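PDB 4WOD: taurocyamine kinase from Schistosoma mansoni, which reversibly transfers the phosphoryl group of ATP to the guanidino substrate taurocyamine, giving the phosphagen N-phosphotaurocyamine, in a magnesium-dependent reaction. Local coordinates for residues Gln10-Arg14 and Leu27-Val32; Gly44-Val50 and Phe73-Phe77. The protein carries 4 engineered substitutions. One frame throughout, in Å; residues are numbered along the deposited sequence.

Contact 1. Residues Gln10-Arg14 and Leu27-Val32; sequences QVKIR and LTDDIV. Engineered in segment 10-14: Val-11 (natural residue Ala).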
loop_
_atom_site.group_PDB
_atom_site.type_symbol
_atom_site.label_atom_id
_atom_site.label_comp_id
_atom_site.label_asym_id
_atom_site.label_seq_id
_atom_site.Cartn_x
_atom_site.Cartn_y
_atom_site.Cartn_z
ATOM N N GLN A 10 7.178 3.836 29.958
ATOM C CA GLN A 10 8.049 3.234 28.956
ATOM C C GLN A 10 7.914 1.711 28.959
ATOM O O GLN A 10 7.705 1.099 27.917
ATOM C CB GLN A 10 9.516 3.611 29.184
ATOM C CG GLN A 10 10.451 3.024 28.135
ATOM C CD GLN A 10 11.858 2.784 28.667
ATOM O OE1 GLN A 10 12.028 2.428 29.829
ATOM N NE2 GLN A 10 12.872 2.994 27.823
ATOM N N VAL A 11 8.053 1.103 30.130
ATOM C CA VAL A 11 7.829 -0.338 30.258
ATOM C C VAL A 11 6.455 -0.796 29.729
ATOM O O VAL A 11 6.374 -1.795 29.008
ATOM C CB VAL A 11 8.006 -0.774 31.712
ATOM C CG1 VAL A 11 7.452 -2.193 31.940
ATOM C CG2 VAL A 11 9.481 -0.705 32.073
ATOM N N LYS A 12 5.387 -0.067 30.056
ATOM C CA LYS A 12 4.050 -0.392 29.550
ATOM C C LYS A 12 3.991 -0.346 28.022
ATOM O O LYS A 12 3.496 -1.273 27.366
ATOM C CB LYS A 12 3.000 0.568 30.135
ATOM C CG LYS A 12 2.648 0.320 31.593
ATOM C CD LYS A 12 1.582 1.293 32.077
ATOM C CE LYS A 12 1.004 0.848 33.403
ATOM N NZ LYS A 12 0.131 -0.351 33.244
ATOM N N ILE A 13 4.502 0.743 27.461
ATOM C CA ILE A 13 4.531 0.920 26.028
ATOM C C ILE A 13 5.399 -0.148 25.345
ATOM O O ILE A 13 5.022 -0.690 24.311
ATOM C CB ILE A 13 5.045 2.335 25.673
ATOM C CG1 ILE A 13 4.041 3.386 26.177
ATOM C CG2 ILE A 13 5.269 2.455 24.174
ATOM C CD1 ILE A 13 4.562 4.835 26.212
ATOM N N ARG A 14 6.552 -0.465 25.922
ATOM C CA ARG A 14 7.430 -1.469 25.313
ATOM C C ARG A 14 6.869 -2.884 25.440
ATOM O O ARG A 14 6.977 -3.682 24.518
ATOM C CB ARG A 14 8.815 -1.407 25.930
ATOM C CG ARG A 14 9.652 -0.330 25.322
ATOM C CD ARG A 14 11.061 -0.380 25.850
ATOM N NE ARG A 14 11.945 0.437 25.035
ATOM C CZ ARG A 14 13.244 0.575 25.265
ATOM N NH1 ARG A 14 13.799 -0.045 26.301
ATOM N NH2 ARG A 14 13.977 1.336 24.462
ATOM N N LEU A 27 11.342 6.391 22.593
ATOM C CA LEU A 27 11.413 6.539 24.051
ATOM C C LEU A 27 12.406 5.515 24.627
ATOM O O LEU A 27 12.023 4.528 25.275
ATOM C CB LEU A 27 10.031 6.391 24.694
ATOM C CG LEU A 27 9.910 6.724 26.186
ATOM C CD1 LEU A 27 10.405 8.142 26.448
ATOM C CD2 LEU A 27 8.483 6.560 26.670
ATOM N N THR A 28 13.684 5.762 24.370
ATOM C CA THR A 28 14.743 4.818 24.728
ATOM C C THR A 28 15.137 4.949 26.188
ATOM O O THR A 28 14.771 5.922 26.861
ATOM C CB THR A 28 15.989 5.020 23.862
ATOM O OG1 THR A 28 16.615 6.274 24.199
ATOM C CG2 THR A 28 15.607 5.008 22.377
ATOM N N ASP A 29 15.888 3.965 26.674
ATOM C CA ASP A 29 16.465 4.034 28.011
ATOM C C ASP A 29 17.229 5.352 28.214
ATOM O O ASP A 29 17.078 6.005 29.247
ATOM C CB ASP A 29 17.393 2.832 28.278
ATOM C CG ASP A 29 16.629 1.516 28.448
ATOM O OD1 ASP A 29 15.378 1.544 28.500
ATOM O OD2 ASP A 29 17.274 0.451 28.548
ATOM N N ASP A 30 18.028 5.756 27.232
ATOM C CA ASP A 30 18.832 6.965 27.401
ATOM C C ASP A 30 17.938 8.197 27.500
ATOM O O ASP A 30 18.217 9.122 28.268
ATOM C CB ASP A 30 19.825 7.131 26.247
ATOM C CG ASP A 30 20.945 6.105 26.292
ATOM O OD1 ASP A 30 21.073 5.411 27.328
ATOM O OD2 ASP A 30 21.695 6.003 25.298
ATOM N N ILE A 31 16.873 8.201 26.705
ATOM C CA ILE A 31 15.933 9.318 26.700
ATOM C C ILE A 31 15.224 9.430 28.053
ATOM O O ILE A 31 15.089 10.516 28.610
ATOM C CB ILE A 31 14.888 9.167 25.565
ATOM C CG1 ILE A 31 15.503 9.552 24.207
ATOM C CG2 ILE A 31 13.630 10.001 25.869
ATOM C CD1 ILE A 31 15.866 11.059 24.060
ATOM N N VAL A 32 14.782 8.298 28.584
ATOM C CA VAL A 32 14.147 8.270 29.904
ATOM C C VAL A 32 15.101 8.771 30.981
ATOM O O VAL A 32 14.723 9.569 31.844
ATOM C CB VAL A 32 13.662 6.854 30.262
ATOM C CG1 VAL A 32 13.251 6.759 31.742
ATOM C CG2 VAL A 32 12.513 6.452 29.367
HETATM O O HOH W 1 10.311 2.315 23.999
HETATM O O HOH W 2 16.745 1.629 25.008
#
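A helix-to-helix junction in the small, all-helical N-terminal domain of the first phosphagen kinase repeat is pinned here by polar side chains. Both protons of the Gln-10 amide are used: NE2 donates to Leu-27 O at 3.1 Å (N-H...acceptor angle 159°) and to Asp-29 OD1 at 3.0 Å (148°). Leu-27, the first residue past helix 22-26, no longer has helical phi/psi (-83/72), consistent with its carbonyl taking outside donors; water 1 accepts from Arg-14 NE at 2.7 Å and lies 3.1 Å from Leu-27 O, to which it may donate. Asp-29 OD1 has a second, charged partner, the salt bridge from Arg-14 NH1 at 3.1 Å. One amide of the first turn is capped locally: Thr-28, the N-cap, accepts at OG1 from Ile-31 N at 3.2 Å. Apolar contact is slighter. Ile-13 CD1 lies 4.3 Å from Leu-27 CD2, and Ile-13 also reaches Asn-53 and Ala-54 of helix 46-55. Gln-10 CB is 4.0 Å from Leu-27 CD2. Val-32 CG2 packs against the Gln-10 amide group, 3.8 Å from Gln-10 CD. The backbone NH of Asp-29 is met by solvent: water 2 accepts from Asp-29 N at 3.0 Å and from Arg-14 NH2 at 2.8 Å.

Contact 2. Residues Gly44-Val50 and Phe73-Phe77; sequences GTLAQCV and FRDFF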
loop_
_atom_site.group_PDB
_atom_site.type_symbol
_atom_site.label_atom_id
_atom_site.label_comp_id
_atom_site.label_asym_id
_atom_site.label_seq_id
_atom_site.Cartn_x
_atom_site.Cartn_y
_atom_site.Cartn_z
ATOM N N GLY A 44 5.381 21.065 32.803
ATOM C CA GLY A 44 4.993 19.778 32.245
ATOM C C GLY A 44 6.146 18.785 32.168
ATOM O O GLY A 44 7.311 19.181 32.155
ATOM N N THR A 45 5.809 17.492 32.122
ATOM C CA THR A 45 6.791 16.413 32.037
ATOM C C THR A 45 6.612 15.566 30.785
ATOM O O THR A 45 5.522 15.553 30.193
ATOM C CB THR A 45 6.688 15.472 33.242
ATOM O OG1 THR A 45 5.411 14.829 33.226
ATOM C CG2 THR A 45 6.821 16.247 34.501
ATOM N N LEU A 46 7.670 14.845 30.398
ATOM C CA LEU A 46 7.611 13.930 29.262
ATOM C C LEU A 46 6.619 12.790 29.505
ATOM O O LEU A 46 5.963 12.324 28.568
ATOM C CB LEU A 46 9.003 13.366 28.959
ATOM C CG LEU A 46 9.256 12.446 27.759
ATOM C CD1 LEU A 46 8.779 13.021 26.392
ATOM C CD2 LEU A 46 10.738 12.098 27.689
ATOM N N ALA A 47 6.522 12.328 30.754
ATOM C CA ALA A 47 5.474 11.360 31.123
ATOM C C ALA A 47 4.086 11.859 30.689
ATOM O O ALA A 47 3.289 11.097 30.136
ATOM C CB ALA A 47 5.484 11.084 32.631
ATOM N N GLN A 48 3.805 13.142 30.920
ATOM C CA GLN A 48 2.511 13.676 30.515
ATOM C C GLN A 48 2.345 13.636 29.007
ATOM O O GLN A 48 1.226 13.391 28.518
ATOM C CB GLN A 48 2.325 15.107 31.024
ATOM C CG GLN A 48 2.100 15.191 32.504
ATOM C CD GLN A 48 2.081 16.622 32.971
ATOM O OE1 GLN A 48 2.807 17.466 32.439
ATOM N NE2 GLN A 48 1.243 16.913 33.952
ATOM N N CYS A 49 3.445 13.868 28.274
ATOM C CA CYS A 49 3.418 13.799 26.804
ATOM C C CYS A 49 3.120 12.400 26.244
ATOM O O CYS A 49 2.415 12.277 25.250
ATOM C CB CYS A 49 4.751 14.263 26.203
ATOM S SG CYS A 49 5.267 15.954 26.555
ATOM N N VAL A 50 3.685 11.366 26.864
ATOM C CA VAL A 50 3.614 10.002 26.323
ATOM C C VAL A 50 2.557 9.122 26.981
ATOM O O VAL A 50 2.331 7.976 26.565
ATOM C CB VAL A 50 4.986 9.269 26.450
ATOM C CG1 VAL A 50 6.055 9.981 25.624
ATOM C CG2 VAL A 50 5.411 9.153 27.919
ATOM N N PHE A 73 12.078 18.648 25.700
ATOM C CA PHE A 73 12.443 17.252 25.414
ATOM C C PHE A 73 12.817 17.059 23.945
ATOM O O PHE A 73 12.405 16.100 23.282
ATOM C CB PHE A 73 11.300 16.326 25.832
ATOM C CG PHE A 73 10.707 16.679 27.175
ATOM C CD1 PHE A 73 11.435 16.472 28.345
ATOM C CD2 PHE A 73 9.429 17.209 27.272
ATOM C CE1 PHE A 73 10.895 16.781 29.589
ATOM C CE2 PHE A 73 8.878 17.532 28.519
ATOM C CZ PHE A 73 9.616 17.313 29.683
ATOM N N ARG A 74 13.655 17.965 23.448
ATOM C CA ARG A 74 13.983 18.002 22.021
ATOM C C ARG A 74 14.580 16.732 21.398
ATOM O O ARG A 74 14.273 16.411 20.257
ATOM C CB ARG A 74 14.942 19.148 21.749
ATOM C CG ARG A 74 15.187 19.319 20.273
ATOM C CD ARG A 74 15.256 20.751 19.875
ATOM N NE ARG A 74 15.930 20.874 18.594
ATOM C CZ ARG A 74 16.557 21.976 18.209
ATOM N NH1 ARG A 74 16.579 23.032 19.018
ATOM N NH2 ARG A 74 17.166 22.011 17.036
ATOM N N ASP A 75 15.443 16.024 22.124
ATOM C CA ASP A 75 16.081 14.828 21.559
ATOM C C ASP A 75 15.026 13.795 21.176
ATOM O O ASP A 75 15.194 13.039 20.215
ATOM C CB ASP A 75 17.073 14.185 22.541
ATOM C CG ASP A 75 18.238 15.083 22.897
ATOM O OD1 ASP A 75 18.465 16.118 22.228
ATOM O OD2 ASP A 75 18.944 14.730 23.861
ATOM N N PHE A 76 13.948 13.758 21.959
ATOM C CA PHE A 76 12.835 12.844 21.726
ATOM C C PHE A 76 11.926 13.360 20.611
ATOM O O PHE A 76 11.671 12.659 19.629
ATOM C CB PHE A 76 12.041 12.641 23.028
ATOM C CG PHE A 76 10.721 11.927 22.853
ATOM C CD1 PHE A 76 10.676 10.554 22.621
ATOM C CD2 PHE A 76 9.514 12.628 22.952
ATOM C CE1 PHE A 76 9.451 9.894 22.466
ATOM C CE2 PHE A 76 8.272 11.970 22.797
ATOM C CZ PHE A 76 8.243 10.604 22.555
ATOM N N PHE A 77 11.430 14.588 20.757
ATOM C CA PHE A 77 10.448 15.097 19.786
ATOM C C PHE A 77 11.027 15.321 18.385
ATOM O O PHE A 77 10.315 15.121 17.399
ATOM C CB PHE A 77 9.809 16.402 20.286
ATOM C CG PHE A 77 8.675 16.188 21.255
ATOM C CD1 PHE A 77 7.410 15.830 20.798
ATOM C CD2 PHE A 77 8.873 16.329 22.620
ATOM C CE1 PHE A 77 6.356 15.621 21.690
ATOM C CE2 PHE A 77 7.819 16.129 23.518
ATOM C CZ PHE A 77 6.553 15.766 23.043
#
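Apolar and aromatic packing holds Gly-44-Val-50 against Phe-73-Phe-77, burying 305 Å² in total. Three phenylalanine rings meet the first turns of helix 46-55. The best-defined term is a CH-pi contact: Leu-46 CB sits 3.9 Å from the centroid of the Phe-73 ring and only 6° off its normal, so it lies squarely over the face. Farther out, Leu-46 CD1 reaches Phe-76 CD2 at 3.5 Å and Phe-77 CE2 at 4.3 Å, while Val-50 CG1, one turn on, meets Phe-76 CZ at 3.8 Å. Sulfur-aromatic contacts form a second group. Cys-49 SG approaches the edge of Phe-77, 5.0 Å from the ring centroid and 87° off the normal, with Phe-77 CZ as its nearest atom at 3.7 Å; its approach to Phe-73 is oblique, 5.3 Å from that centroid.

Hydrogen bonding serves the helix start itself. Thr-45 OG1 accepts from Gln-48 N at 3.3 Å, and Gln-48 OE1 returns the bond from Thr-45 N at 3.0 Å. Tyr-35 and Tyr-70 extend the aromatic group, edge-to-face with Phe-73 and Phe-77 respectively. The Phe-77 side chain is about 10 Å from the bound arginine. The capping box thus starts a helix packed against an aromatic cluster in the core of the helical N-terminal domain of the phosphagen kinase fold.

Overall arrangement
From the N terminus, helix 6-14 leads through helix 22-26 to helix 29-35, and contact 1 closes this first loop, with 12 residues between its segments. The chain then enters helix 46-55, and contact 2 closes a second loop, of 22 residues, when helix 74-84 begins. The two loops are in series, neither nesting nor crossing, yet their contact centres lie only 11 Å apart. Direct packing joins them: Ile-31 CD1 is 3.7 Å from Asp-75 CB, and Ile-13 CD1 is 3.9 Å from Val-50 O. The contacts tie helices 6-14, 29-35, 46-55 and 74-84 together within the N-terminal domain, with a polar, partly exposed junction beside a buried core.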